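Local structure of N-terminal domain of PorA (28-171) (6KJK) at residues 52-57 / 107-112; 34-39 / 127-132; 66-71 / 91-96; 46-51 / 83-88. The protein is a cargo protein of the type IX secretion system that influences PorXY-SigP signalling, here represented by its N-terminal domain. All coordinates share one frame; numbering follows the deposited sequence.

Contact 1 (52-57 / 107-112); sequences GKITKQ and GAFTFS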
loop_
_atom_site.group_PDB
_atom_site.type_symbol
_atom_site.label_atom_id
_atom_site.label_comp_id
_atom_site.label_asym_id
_atom_site.label_seq_id
_atom_site.Cartn_x
_atom_site.Cartn_y
_atom_site.Cartn_z
ATOM N N GLY A 52 8.528 -3.351 4.091
ATOM C CA GLY A 52 7.610 -2.639 3.191
ATOM C C GLY A 52 7.682 -1.148 3.475
ATOM O O GLY A 52 7.726 -0.739 4.630
ATOM N N LYS A 53 7.746 -0.359 2.405
ATOM C CA LYS A 53 7.874 1.091 2.538
ATOM C C LYS A 53 6.912 1.796 1.608
ATOM O O LYS A 53 6.802 1.448 0.425
ATOM C CB LYS A 53 9.288 1.581 2.219
ATOM C CG LYS A 53 10.371 0.953 3.065
ATOM C CD LYS A 53 11.657 1.734 2.954
ATOM C CE LYS A 53 12.793 0.992 3.665
ATOM N NZ LYS A 53 14.048 1.808 3.682
ATOM N N ILE A 54 6.266 2.826 2.140
ATOM C CA ILE A 54 5.643 3.825 1.289
ATOM C C ILE A 54 6.751 4.756 0.818
ATOM O O ILE A 54 7.361 5.459 1.623
ATOM C CB ILE A 54 4.539 4.572 2.039
ATOM C CG1 ILE A 54 3.419 3.618 2.458
ATOM C CG2 ILE A 54 4.044 5.779 1.215
ATOM C CD1 ILE A 54 2.652 2.999 1.298
ATOM N N THR A 55 7.035 4.741 -0.476
ATOM C CA THR A 55 8.170 5.475 -1.027
ATOM C C THR A 55 7.760 6.796 -1.664
ATOM O O THR A 55 8.639 7.629 -1.945
ATOM C CB THR A 55 8.915 4.625 -2.073
ATOM O OG1 THR A 55 8.019 4.339 -3.140
ATOM C CG2 THR A 55 9.429 3.310 -1.499
ATOM N N LYS A 56 6.469 7.000 -1.926
ATOM C CA LYS A 56 5.936 8.262 -2.441
ATOM C C LYS A 56 4.548 8.419 -1.856
ATOM O O LYS A 56 3.806 7.429 -1.763
ATOM C CB LYS A 56 5.766 8.177 -3.965
ATOM C CG LYS A 56 7.035 7.809 -4.763
ATOM C CD LYS A 56 6.692 7.687 -6.258
ATOM C CE LYS A 56 7.163 6.378 -6.921
ATOM N NZ LYS A 56 8.073 6.590 -8.096
ATOM N N GLN A 57 4.186 9.649 -1.476
ATOM C CA GLN A 57 2.877 9.903 -0.893
ATOM C C GLN A 57 2.361 11.262 -1.353
ATOM O O GLN A 57 3.036 12.294 -1.216
ATOM C CB GLN A 57 2.938 9.882 0.635
ATOM C CG GLN A 57 4.114 10.704 1.224
ATOM C CD GLN A 57 4.001 10.866 2.713
ATOM O OE1 GLN A 57 3.117 11.565 3.201
ATOM N NE2 GLN A 57 4.880 10.200 3.450
ATOM N N GLY A 107 -5.556 10.733 -4.181
ATOM C CA GLY A 107 -4.386 10.434 -3.344
ATOM C C GLY A 107 -3.566 9.381 -4.072
ATOM O O GLY A 107 -4.121 8.492 -4.708
ATOM N N ALA A 108 -2.261 9.504 -4.054
ATOM C CA ALA A 108 -1.409 8.587 -4.802
ATOM C C ALA A 108 -0.238 8.160 -3.930
ATOM O O ALA A 108 0.402 9.004 -3.276
ATOM C CB ALA A 108 -0.895 9.242 -6.092
ATOM N N PHE A 109 0.038 6.856 -3.917
ATOM C CA PHE A 109 1.090 6.296 -3.098
ATOM C C PHE A 109 1.847 5.272 -3.913
ATOM O O PHE A 109 1.294 4.661 -4.839
ATOM C CB PHE A 109 0.498 5.598 -1.867
ATOM C CG PHE A 109 -0.270 6.542 -0.964
ATOM C CD1 PHE A 109 -1.612 6.804 -1.177
ATOM C CD2 PHE A 109 0.376 7.189 0.090
ATOM C CE1 PHE A 109 -2.297 7.662 -0.324
ATOM C CE2 PHE A 109 -0.312 8.016 0.923
ATOM C CZ PHE A 109 -1.639 8.256 0.733
ATOM N N THR A 110 3.094 5.049 -3.545
ATOM C CA THR A 110 3.845 3.910 -4.062
ATOM C C THR A 110 4.292 3.094 -2.870
ATOM O O THR A 110 4.768 3.655 -1.882
ATOM C CB THR A 110 5.039 4.362 -4.908
ATOM O OG1 THR A 110 4.551 5.127 -6.022
ATOM C CG2 THR A 110 5.845 3.171 -5.425
ATOM N N PHE A 111 4.117 1.783 -2.952
ATOM C CA PHE A 111 4.592 0.849 -1.942
ATOM C C PHE A 111 5.628 -0.038 -2.608
ATOM O O PHE A 111 5.359 -0.615 -3.685
ATOM C CB PHE A 111 3.440 -0.000 -1.415
ATOM C CG PHE A 111 3.898 -1.119 -0.521
ATOM C CD1 PHE A 111 4.112 -0.911 0.842
ATOM C CD2 PHE A 111 4.157 -2.372 -1.051
ATOM C CE1 PHE A 111 4.536 -1.968 1.663
ATOM C CE2 PHE A 111 4.595 -3.427 -0.248
ATOM C CZ PHE A 111 4.767 -3.215 1.099
ATOM N N SER A 112 6.766 -0.227 -1.954
ATOM C CA SER A 112 7.722 -1.230 -2.404
ATOM C C SER A 112 8.170 -2.107 -1.259
ATOM O O SER A 112 8.304 -1.672 -0.116
ATOM C CB SER A 112 8.983 -0.600 -3.020
ATOM O OG SER A 112 8.656 0.137 -4.187
HETATM O O HOH W 1 9.449 2.659 -4.831
#
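Residues 52-57 and 107-112 pair as antiparallel neighbours in one sheet of a β-sandwich, with Ile54 facing Phe111 and Gln57 facing Phe109 at non-hydrogen-bonded positions. Backbone bonds set the register. Lys53 and Ser112 form a closed pair, Lys53 N to Ser112 O and Ser112 N to Lys53 O, both 2.9 Å. Beyond the Ile54-Phe111 pair, a classic β bulge sets Thr55 and Lys56 against the single residue Thr110, whose O accepts from Thr55 N at 2.9 Å while its N donates to Lys56 O at 3.1 Å. Thr55, with psi -15°, supplies the kink.

Apolar contacts lie on the inner face. Ile54 sits between two rings: its CG2 comes to the edge of Phe109, and its CD1, placed near the edge of Phe111, is 4.1 Å from Phe111 CB. Phe111 carries CG anti to the backbone N (chi1 172°), and its ring atom CE1 comes within 3.5 Å of Gly52 CA, where there is no side chain to hold it off. Phe65, Leu67, Leu92 and Leu94 of the opposing sheet cover this face.

Polar contacts occupy the other face. Thr110 OG1 is hydrogen-bonded to Asn128 on the adjoining strand, and Ser112 OG to Thr126. The Lys56 chain bends over Thr110 and brings its CE within 3.0 Å of OG1, a tight approach. A water joins the strands here, 2.8 Å from Thr55 OG1 and 2.7 Å from Ser112 OG.

Contact 2 (34-39 / 127-132); sequences MKFKGM and VNINFK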
loop_
_atom_site.group_PDB
_atom_site.type_symbol
_atom_site.label_atom_id
_atom_site.label_comp_id
_atom_site.label_asym_id
_atom_site.label_seq_id
_atom_site.Cartn_x
_atom_site.Cartn_y
_atom_site.Cartn_z
ATOM N N MET A 34 -10.617 5.272 2.411
ATOM C CA MET A 34 -10.435 4.399 1.264
ATOM C C MET A 34 -9.357 3.392 1.618
ATOM O O MET A 34 -8.430 3.703 2.378
ATOM C CB MET A 34 -10.032 5.207 0.030
ATOM C CG MET A 34 -11.071 6.282 -0.257
ATOM S SD MET A 34 -10.748 7.292 -1.706
ATOM C CE MET A 34 -11.127 6.108 -3.001
ATOM N N LYS A 35 -9.461 2.172 1.095
ATOM C CA LYS A 35 -8.529 1.132 1.513
ATOM C C LYS A 35 -8.060 0.292 0.346
ATOM O O LYS A 35 -8.879 -0.223 -0.424
ATOM C CB LYS A 35 -9.169 0.243 2.565
ATOM C CG LYS A 35 -8.270 -0.866 3.054
ATOM C CD LYS A 35 -9.081 -1.735 3.988
ATOM C CE LYS A 35 -8.281 -2.204 5.175
ATOM N NZ LYS A 35 -8.773 -3.525 5.678
ATOM N N PHE A 36 -6.751 0.119 0.241
ATOM C CA PHE A 36 -6.127 -0.859 -0.640
ATOM C C PHE A 36 -5.783 -2.095 0.168
ATOM O O PHE A 36 -5.287 -1.999 1.295
ATOM C CB PHE A 36 -4.831 -0.260 -1.207
ATOM C CG PHE A 36 -3.938 -1.260 -1.873
ATOM C CD1 PHE A 36 -4.089 -1.552 -3.212
ATOM C CD2 PHE A 36 -2.968 -1.936 -1.170
ATOM C CE1 PHE A 36 -3.284 -2.475 -3.827
ATOM C CE2 PHE A 36 -2.161 -2.870 -1.780
ATOM C CZ PHE A 36 -2.313 -3.130 -3.123
ATOM N N LYS A 37 -6.065 -3.261 -0.407
ATOM C CA LYS A 37 -5.749 -4.533 0.227
ATOM C C LYS A 37 -5.073 -5.443 -0.784
ATOM O O LYS A 37 -5.533 -5.567 -1.926
ATOM C CB LYS A 37 -7.017 -5.252 0.749
ATOM C CG LYS A 37 -7.598 -4.651 2.035
ATOM C CD LYS A 37 -8.925 -5.330 2.363
ATOM C CE LYS A 37 -8.684 -6.783 2.750
ATOM N NZ LYS A 37 -9.752 -7.319 3.644
ATOM N N GLY A 38 -4.017 -6.106 -0.358
ATOM C CA GLY A 38 -3.355 -7.068 -1.202
ATOM C C GLY A 38 -2.540 -8.009 -0.351
ATOM O O GLY A 38 -2.728 -8.102 0.871
ATOM N N MET A 39 -1.657 -8.744 -1.004
ATOM C CA MET A 39 -0.795 -9.727 -0.361
ATOM C C MET A 39 0.593 -9.606 -0.968
ATOM O O MET A 39 0.718 -9.425 -2.192
ATOM C CB MET A 39 -1.274 -11.166 -0.648
ATOM C CG MET A 39 -2.661 -11.496 -0.118
ATOM S SD MET A 39 -2.723 -11.719 1.671
ATOM C CE MET A 39 -1.264 -12.644 1.898
ATOM N N VAL A 127 4.126 -1.503 -6.119
ATOM C CA VAL A 127 2.794 -1.214 -6.615
ATOM C C VAL A 127 2.523 0.264 -6.389
ATOM O O VAL A 127 2.919 0.840 -5.361
ATOM C CB VAL A 127 1.713 -2.104 -5.957
ATOM C CG1 VAL A 127 1.680 -1.951 -4.433
ATOM C CG2 VAL A 127 0.355 -1.889 -6.577
ATOM N N ASN A 128 1.887 0.871 -7.372
ATOM C CA ASN A 128 1.425 2.250 -7.288
ATOM C C ASN A 128 -0.074 2.227 -7.050
ATOM O O ASN A 128 -0.803 1.514 -7.747
ATOM C CB ASN A 128 1.743 3.014 -8.580
ATOM C CG ASN A 128 3.175 2.961 -8.905
ATOM O OD1 ASN A 128 4.002 3.592 -8.225
ATOM N ND2 ASN A 128 3.527 2.152 -9.897
ATOM N N ILE A 129 -0.537 2.970 -6.056
ATOM C CA ILE A 129 -1.916 2.931 -5.607
ATOM C C ILE A 129 -2.485 4.332 -5.781
ATOM O O ILE A 129 -1.947 5.301 -5.216
ATOM C CB ILE A 129 -1.985 2.511 -4.136
ATOM C CG1 ILE A 129 -1.362 1.141 -3.976
ATOM C CG2 ILE A 129 -3.430 2.526 -3.620
ATOM C CD1 ILE A 129 -1.028 0.823 -2.577
ATOM N N ASN A 130 -3.575 4.454 -6.531
ATOM C CA ASN A 130 -4.273 5.728 -6.691
ATOM C C ASN A 130 -5.640 5.622 -6.047
ATOM O O ASN A 130 -6.437 4.744 -6.414
ATOM C CB ASN A 130 -4.461 6.081 -8.167
ATOM C CG ASN A 130 -3.168 6.388 -8.866
ATOM O OD1 ASN A 130 -2.245 6.964 -8.279
ATOM N ND2 ASN A 130 -3.083 6.001 -10.134
ATOM N N PHE A 131 -5.900 6.453 -5.066
ATOM C CA PHE A 131 -7.211 6.560 -4.452
ATOM C C PHE A 131 -7.939 7.677 -5.177
ATOM O O PHE A 131 -7.681 8.855 -4.931
ATOM C CB PHE A 131 -7.054 6.903 -2.977
ATOM C CG PHE A 131 -6.408 5.794 -2.154
ATOM C CD1 PHE A 131 -7.156 4.680 -1.776
ATOM C CD2 PHE A 131 -5.080 5.836 -1.770
ATOM C CE1 PHE A 131 -6.602 3.654 -1.013
ATOM C CE2 PHE A 131 -4.534 4.820 -0.997
ATOM C CZ PHE A 131 -5.295 3.727 -0.614
ATOM N N LYS A 132 -8.832 7.313 -6.083
ATOM C CA LYS A 132 -9.578 8.282 -6.891
ATOM C C LYS A 132 -10.920 8.521 -6.208
ATOM O O LYS A 132 -11.877 7.752 -6.385
ATOM C CB LYS A 132 -9.730 7.789 -8.322
ATOM C CG LYS A 132 -8.416 7.689 -9.044
ATOM C CD LYS A 132 -8.606 7.322 -10.498
ATOM C CE LYS A 132 -7.275 7.247 -11.207
ATOM N NZ LYS A 132 -7.428 6.749 -12.602
#
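Phe36 and Ile129 meet across the interior of the sandwich, where the axes of segments 34-39 and 127-132, on facing sheets, approach to 8.4 Å and no hydrogen bond links them. The methyl CD1 of Ile129 is the main knob: it stands over the centre of the Phe36 ring, 3.7 Å from the centroid and 14° off the ring normal, a CH-pi contact. The other branch of the same residue, CG2, lies over one face of the Phe131 ring, displaced toward its rim, so the forked isoleucine fills the angle between two aromatic rings. Val127 CG1 adds a looser touch at Phe36 CZ.

Phe131 in turn reaches up to the opposite strand. Its leading edge meets the backbone at Phe36 N, and its CD1 comes to 3.4 Å from Met34 CB. The Met34 and Phe131 side chains run antiparallel past one another, and a bend at chi3 (73°) swings Met34 CE beside the Lys132 carbonyl, 3.8 Å from Lys132 O. Leu92 and Leu94 continue the packing around Phe36 and Ile129, and Tyr96 meets Phe131.

The amine of Lys132 forms a salt bridge with Asp21. Cohesion across this gap thus rests on the fit of buried hydrocarbon and aromatic surfaces rather than on directional bonds.

Contact 3 (66-71 / 91-96); sequences ALCFGQ and PLSLRY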
loop_
_atom_site.group_PDB
_atom_site.type_symbol
_atom_site.label_atom_id
_atom_site.label_comp_id
_atom_site.label_asym_id
_atom_site.label_seq_id
_atom_site.Cartn_x
_atom_site.Cartn_y
_atom_site.Cartn_z
ATOM N N ALA A 66 -2.341 4.987 6.626
ATOM C CA ALA A 66 -2.018 3.981 7.642
ATOM C C ALA A 66 -1.659 2.705 6.910
ATOM O O ALA A 66 -2.493 2.118 6.212
ATOM C CB ALA A 66 -3.179 3.719 8.606
ATOM N N LEU A 67 -0.420 2.295 7.059
ATOM C CA LEU A 67 0.117 1.083 6.452
ATOM C C LEU A 67 -0.004 -0.094 7.408
ATOM O O LEU A 67 0.383 0.005 8.578
ATOM C CB LEU A 67 1.597 1.342 6.170
ATOM C CG LEU A 67 2.398 0.178 5.602
ATOM C CD1 LEU A 67 1.869 -0.215 4.216
ATOM C CD2 LEU A 67 3.862 0.545 5.506
ATOM N N CYS A 68 -0.482 -1.234 6.912
ATOM C CA CYS A 68 -0.408 -2.477 7.666
ATOM C C CYS A 68 0.380 -3.483 6.850
ATOM O O CYS A 68 -0.039 -3.864 5.757
ATOM C CB CYS A 68 -1.795 -3.047 7.923
ATOM S SG CYS A 68 -2.867 -2.045 8.996
ATOM N N PHE A 69 1.504 -3.933 7.381
ATOM C CA PHE A 69 2.278 -4.998 6.750
ATOM C C PHE A 69 3.117 -5.604 7.863
ATOM O O PHE A 69 4.048 -4.948 8.344
ATOM C CB PHE A 69 3.150 -4.412 5.653
ATOM C CG PHE A 69 3.918 -5.440 4.922
ATOM C CD1 PHE A 69 3.266 -6.424 4.192
ATOM C CD2 PHE A 69 5.303 -5.441 4.934
ATOM C CE1 PHE A 69 3.985 -7.427 3.546
ATOM C CE2 PHE A 69 6.028 -6.421 4.265
ATOM C CZ PHE A 69 5.368 -7.391 3.557
ATOM N N GLY A 70 2.764 -6.795 8.315
ATOM C CA GLY A 70 3.391 -7.380 9.510
ATOM C C GLY A 70 2.831 -6.784 10.785
ATOM O O GLY A 70 2.442 -7.532 11.691
ATOM N N GLN A 71 2.702 -5.465 10.835
ATOM C CA GLN A 71 2.071 -4.737 11.926
ATOM C C GLN A 71 1.348 -3.544 11.308
ATOM O O GLN A 71 1.762 -3.026 10.262
ATOM C CB GLN A 71 3.164 -4.241 12.882
ATOM C CG GLN A 71 2.733 -3.453 14.104
ATOM C CD GLN A 71 3.968 -2.974 14.831
ATOM O OE1 GLN A 71 4.915 -3.738 15.014
ATOM N NE2 GLN A 71 4.001 -1.693 15.183
ATOM N N PRO A 91 -0.482 -10.396 4.342
ATOM C CA PRO A 91 -1.431 -9.322 4.001
ATOM C C PRO A 91 -0.777 -7.951 4.032
ATOM O O PRO A 91 0.088 -7.654 4.860
ATOM C CB PRO A 91 -2.505 -9.435 5.095
ATOM C CG PRO A 91 -2.432 -10.874 5.522
ATOM C CD PRO A 91 -0.991 -11.264 5.424
ATOM N N LEU A 92 -1.234 -7.100 3.133
ATOM C CA LEU A 92 -0.780 -5.738 2.976
ATOM C C LEU A 92 -2.011 -4.866 2.846
ATOM O O LEU A 92 -2.891 -5.148 2.026
ATOM C CB LEU A 92 0.022 -5.628 1.667
ATOM C CG LEU A 92 0.374 -4.227 1.206
ATOM C CD1 LEU A 92 1.253 -3.484 2.234
ATOM C CD2 LEU A 92 1.052 -4.315 -0.159
ATOM N N SER A 93 -2.092 -3.805 3.631
ATOM C CA SER A 93 -3.175 -2.859 3.429
ATOM C C SER A 93 -2.674 -1.434 3.591
ATOM O O SER A 93 -1.708 -1.161 4.315
ATOM C CB SER A 93 -4.374 -3.100 4.326
ATOM O OG SER A 93 -4.060 -2.879 5.670
ATOM N N LEU A 94 -3.359 -0.519 2.920
ATOM C CA LEU A 94 -3.077 0.903 3.055
ATOM C C LEU A 94 -4.403 1.630 3.126
ATOM O O LEU A 94 -5.213 1.522 2.197
ATOM C CB LEU A 94 -2.260 1.398 1.850
ATOM C CG LEU A 94 -1.863 2.872 1.861
ATOM C CD1 LEU A 94 -0.935 3.160 3.019
ATOM C CD2 LEU A 94 -1.208 3.260 0.530
ATOM N N ARG A 95 -4.636 2.340 4.212
ATOM C CA ARG A 95 -5.860 3.084 4.400
ATOM C C ARG A 95 -5.542 4.564 4.250
ATOM O O ARG A 95 -4.560 5.064 4.822
ATOM C CB ARG A 95 -6.376 2.827 5.807
ATOM C CG ARG A 95 -7.067 1.491 5.989
ATOM C CD ARG A 95 -7.384 1.320 7.474
ATOM N NE ARG A 95 -8.337 0.255 7.793
ATOM C CZ ARG A 95 -7.987 -0.988 8.107
ATOM N NH1 ARG A 95 -6.705 -1.342 8.106
ATOM N NH2 ARG A 95 -8.919 -1.889 8.400
ATOM N N TYR A 96 -6.380 5.277 3.520
ATOM C CA TYR A 96 -6.209 6.702 3.272
ATOM C C TYR A 96 -7.466 7.370 3.787
ATOM O O TYR A 96 -8.576 7.007 3.373
ATOM C CB TYR A 96 -6.045 6.913 1.772
ATOM C CG TYR A 96 -5.954 8.361 1.320
ATOM C CD1 TYR A 96 -5.233 9.325 2.033
ATOM C CD2 TYR A 96 -6.599 8.746 0.179
ATOM C CE1 TYR A 96 -5.182 10.629 1.596
ATOM C CE2 TYR A 96 -6.552 10.066 -0.279
ATOM C CZ TYR A 96 -5.821 11.003 0.444
ATOM O OH TYR A 96 -5.721 12.336 0.041
HETATM O O HOH W 2 -4.222 -0.144 6.484
HETATM O O HOH W 3 0.212 -7.895 7.508
#
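Leu67 and Leu92 both carry CG anti to the backbone N, and chi2 values of 64° and 61° then set their CD1 methyls 3.9 Å apart on the inner face of a β-sandwich sheet. On the reverse face Ser93 OG stands between its backbone N and carbonyl carbon (chi1 66°), which turns it toward Cys68, 3.2 Å from Cys68 CB. The strands run antiparallel. Ala66 with Arg95 and Cys68 with Ser93 are the hydrogen-bonded pairs, each closed by two backbone bonds; Cys68 N to Ser93 O, at 2.9 Å, is almost straight.

Leu94 CD1 lies over the Ala66 carbonyl, while Leu92 CD1 also touches Phe69 CB. Phe111 and Phe109 of the facing sheet pack on these leucines.

The outer face is polar. Cys68 SG is joined to Cys72 in a disulfide that closes the turn after the strand, and it lies at the edge of the Arg95 guanidinium, 4.0 Å from NH1. A water accepts from Gly70 N and donates to Pro91 O, bridging the two segments. A second water donates to Ala66 O at 2.9 Å, accepts from Arg95 NH1 at 3.2 Å and lies 2.9 Å from Ser93 OG.

Contact 4 (46-51 / 83-88); sequences TPINVI and VEVGGE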
loop_
_atom_site.group_PDB
_atom_site.type_symbol
_atom_site.label_atom_id
_atom_site.label_comp_id
_atom_site.label_asym_id
_atom_site.label_seq_id
_atom_site.Cartn_x
_atom_site.Cartn_y
_atom_site.Cartn_z
ATOM N N THR A 46 12.663 -20.721 -0.320
ATOM C CA THR A 46 13.409 -20.202 0.812
ATOM C C THR A 46 12.731 -18.930 1.313
ATOM O O THR A 46 12.504 -18.019 0.507
ATOM C CB THR A 46 14.818 -19.874 0.339
ATOM O OG1 THR A 46 15.412 -21.052 -0.226
ATOM C CG2 THR A 46 15.679 -19.400 1.490
ATOM N N PRO A 47 12.364 -18.833 2.590
ATOM C CA PRO A 47 11.788 -17.578 3.104
ATOM C C PRO A 47 12.774 -16.433 2.981
ATOM O O PRO A 47 13.988 -16.628 2.950
ATOM C CB PRO A 47 11.514 -17.888 4.578
ATOM C CG PRO A 47 11.451 -19.388 4.647
ATOM C CD PRO A 47 12.428 -19.880 3.621
ATOM N N ILE A 48 12.232 -15.215 2.878
ATOM C CA ILE A 48 13.044 -14.010 2.773
ATOM C C ILE A 48 12.508 -12.980 3.755
ATOM O O ILE A 48 11.292 -12.869 3.962
ATOM C CB ILE A 48 13.069 -13.471 1.318
ATOM C CG1 ILE A 48 13.983 -12.262 1.161
ATOM C CG2 ILE A 48 11.684 -13.154 0.812
ATOM C CD1 ILE A 48 14.050 -11.802 -0.288
ATOM N N ASN A 49 13.410 -12.226 4.361
ATOM C CA ASN A 49 13.027 -11.120 5.222
ATOM C C ASN A 49 12.974 -9.846 4.404
ATOM O O ASN A 49 13.925 -9.516 3.686
ATOM C CB ASN A 49 14.037 -10.956 6.360
ATOM C CG ASN A 49 13.896 -12.030 7.423
ATOM O OD1 ASN A 49 12.995 -12.853 7.368
ATOM N ND2 ASN A 49 14.759 -11.987 8.421
ATOM N N VAL A 50 11.861 -9.136 4.502
ATOM C CA VAL A 50 11.653 -7.915 3.741
ATOM C C VAL A 50 11.167 -6.799 4.658
ATOM O O VAL A 50 10.713 -7.022 5.783
ATOM C CB VAL A 50 10.679 -8.126 2.575
ATOM C CG1 VAL A 50 11.169 -9.231 1.651
ATOM C CG2 VAL A 50 9.304 -8.498 3.075
ATOM N N ILE A 51 11.243 -5.570 4.141
ATOM C CA ILE A 51 10.592 -4.422 4.758
ATOM C C ILE A 51 9.712 -3.778 3.698
ATOM O O ILE A 51 10.120 -3.693 2.525
ATOM C CB ILE A 51 11.629 -3.405 5.271
ATOM C CG1 ILE A 51 12.469 -3.997 6.387
ATOM C CG2 ILE A 51 10.977 -2.127 5.746
ATOM C CD1 ILE A 51 13.718 -3.183 6.665
ATOM N N VAL A 83 9.546 -8.312 7.998
ATOM C CA VAL A 83 8.570 -9.394 7.888
ATOM C C VAL A 83 9.214 -10.526 7.113
ATOM O O VAL A 83 9.880 -10.281 6.103
ATOM C CB VAL A 83 7.295 -8.928 7.157
ATOM C CG1 VAL A 83 6.288 -10.100 7.019
ATOM C CG2 VAL A 83 6.660 -7.774 7.891
ATOM N N GLU A 84 9.040 -11.765 7.580
ATOM C CA GLU A 84 9.541 -12.949 6.879
ATOM C C GLU A 84 8.411 -13.507 6.020
ATOM O O GLU A 84 7.448 -14.072 6.568
ATOM C CB GLU A 84 9.966 -14.009 7.892
ATOM C CG GLU A 84 10.681 -15.198 7.258
ATOM C CD GLU A 84 11.692 -15.855 8.224
ATOM O OE1 GLU A 84 12.699 -15.208 8.645
ATOM O OE2 GLU A 84 11.474 -17.035 8.577
ATOM N N VAL A 85 8.592 -13.470 4.685
ATOM C CA VAL A 85 7.529 -13.825 3.753
ATOM C C VAL A 85 7.863 -15.135 3.048
ATOM O O VAL A 85 9.022 -15.423 2.744
ATOM C CB VAL A 85 7.227 -12.728 2.711
ATOM C CG1 VAL A 85 6.599 -11.509 3.373
ATOM C CG2 VAL A 85 8.484 -12.342 1.966
ATOM N N GLY A 86 6.810 -15.904 2.776
ATOM C CA GLY A 86 6.878 -17.143 2.026
ATOM C C GLY A 86 5.724 -17.265 1.041
ATOM O O GLY A 86 5.120 -16.261 0.609
ATOM N N GLY A 87 5.411 -18.509 0.665
ATOM C CA GLY A 87 4.498 -18.728 -0.446
ATOM C C GLY A 87 3.052 -18.437 -0.135
ATOM O O GLY A 87 2.271 -18.169 -1.057
ATOM N N GLU A 88 2.660 -18.533 1.126
ATOM C CA GLU A 88 1.273 -18.243 1.453
ATOM C C GLU A 88 1.002 -16.746 1.474
ATOM O O GLU A 88 -0.123 -16.322 1.205
ATOM C CB GLU A 88 0.924 -18.850 2.796
ATOM C CG GLU A 88 0.886 -20.357 2.726
ATOM C CD GLU A 88 0.658 -20.991 4.069
ATOM O OE1 GLU A 88 -0.490 -21.399 4.354
ATOM O OE2 GLU A 88 1.632 -21.080 4.843
#
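Asn49 and Glu84 cross at a slant on one face of a short strand pair, with Asn49 OD1 only 2.7 Å from Glu84 OE1. Their amide and carboxylate planes are nearly coplanar, 22° apart. The Glu84 chain leaves with CG anti to the backbone N (chi1 -172°), passing OD1 with its CB and CG before CG reaches Pro47 CB at 3.9 Å.

On the other face Ile48 and Val85 point the same way and touch through their CG2 methyls; Val85 has two conformers, so the closeness of that pair is doubtful. Val50 CG2 rests 3.6 Å from the carbonyl oxygen Val83 O.

The backbone beneath is antiparallel and makes two closed pairs. One consists of Val50 N to Val83 O and Val83 N to Val50 O, each 2.8 Å, the former with an N-H...O angle of 171°. Ile48 and Val85 are less even: Val85 N to Ile48 O spans 2.9 Å, and Ile48 N to Val85 O 3.2 Å. Strand 83-85 is thereby added as an outermost strand to the five-stranded sheet of the sandwich.

Further out, Asn49 ND2 is hydrogen-bonded to Glu116 OE1, which probably helps to fix the rotation of the amide, with OD1 facing Glu84. Phe69 of the other sheet lies against Val50 and Val83. Asn42 ND2 binds both Val85 O and Thr46 O, tying the end of the short strand to the turn before strand 48-58.

Overall arrangement
Contacts 1 and 3 pair neighbouring strands within the two facing sheets, and contact 2 spans the gap between those sheets. The centres of contacts 1 to 3 lie 5 or 6 Å from the centre of the chain, in its core, and that of contact 4 about 17 Å away, toward the surface, at an edge of the sheet holding contact 1. Contacts 1 and 4 share strand 48-58. Contact 2 is buried and apolar, without hydrogen bonds across it; the other three combine backbone ladders with one apolar and one more polar face. Interior faces merge: Phe111 packs on Leu92, Phe109 on Leu94 and on Phe131. Contact 2 adjoins both ladders through strands 90-99 and 105-115.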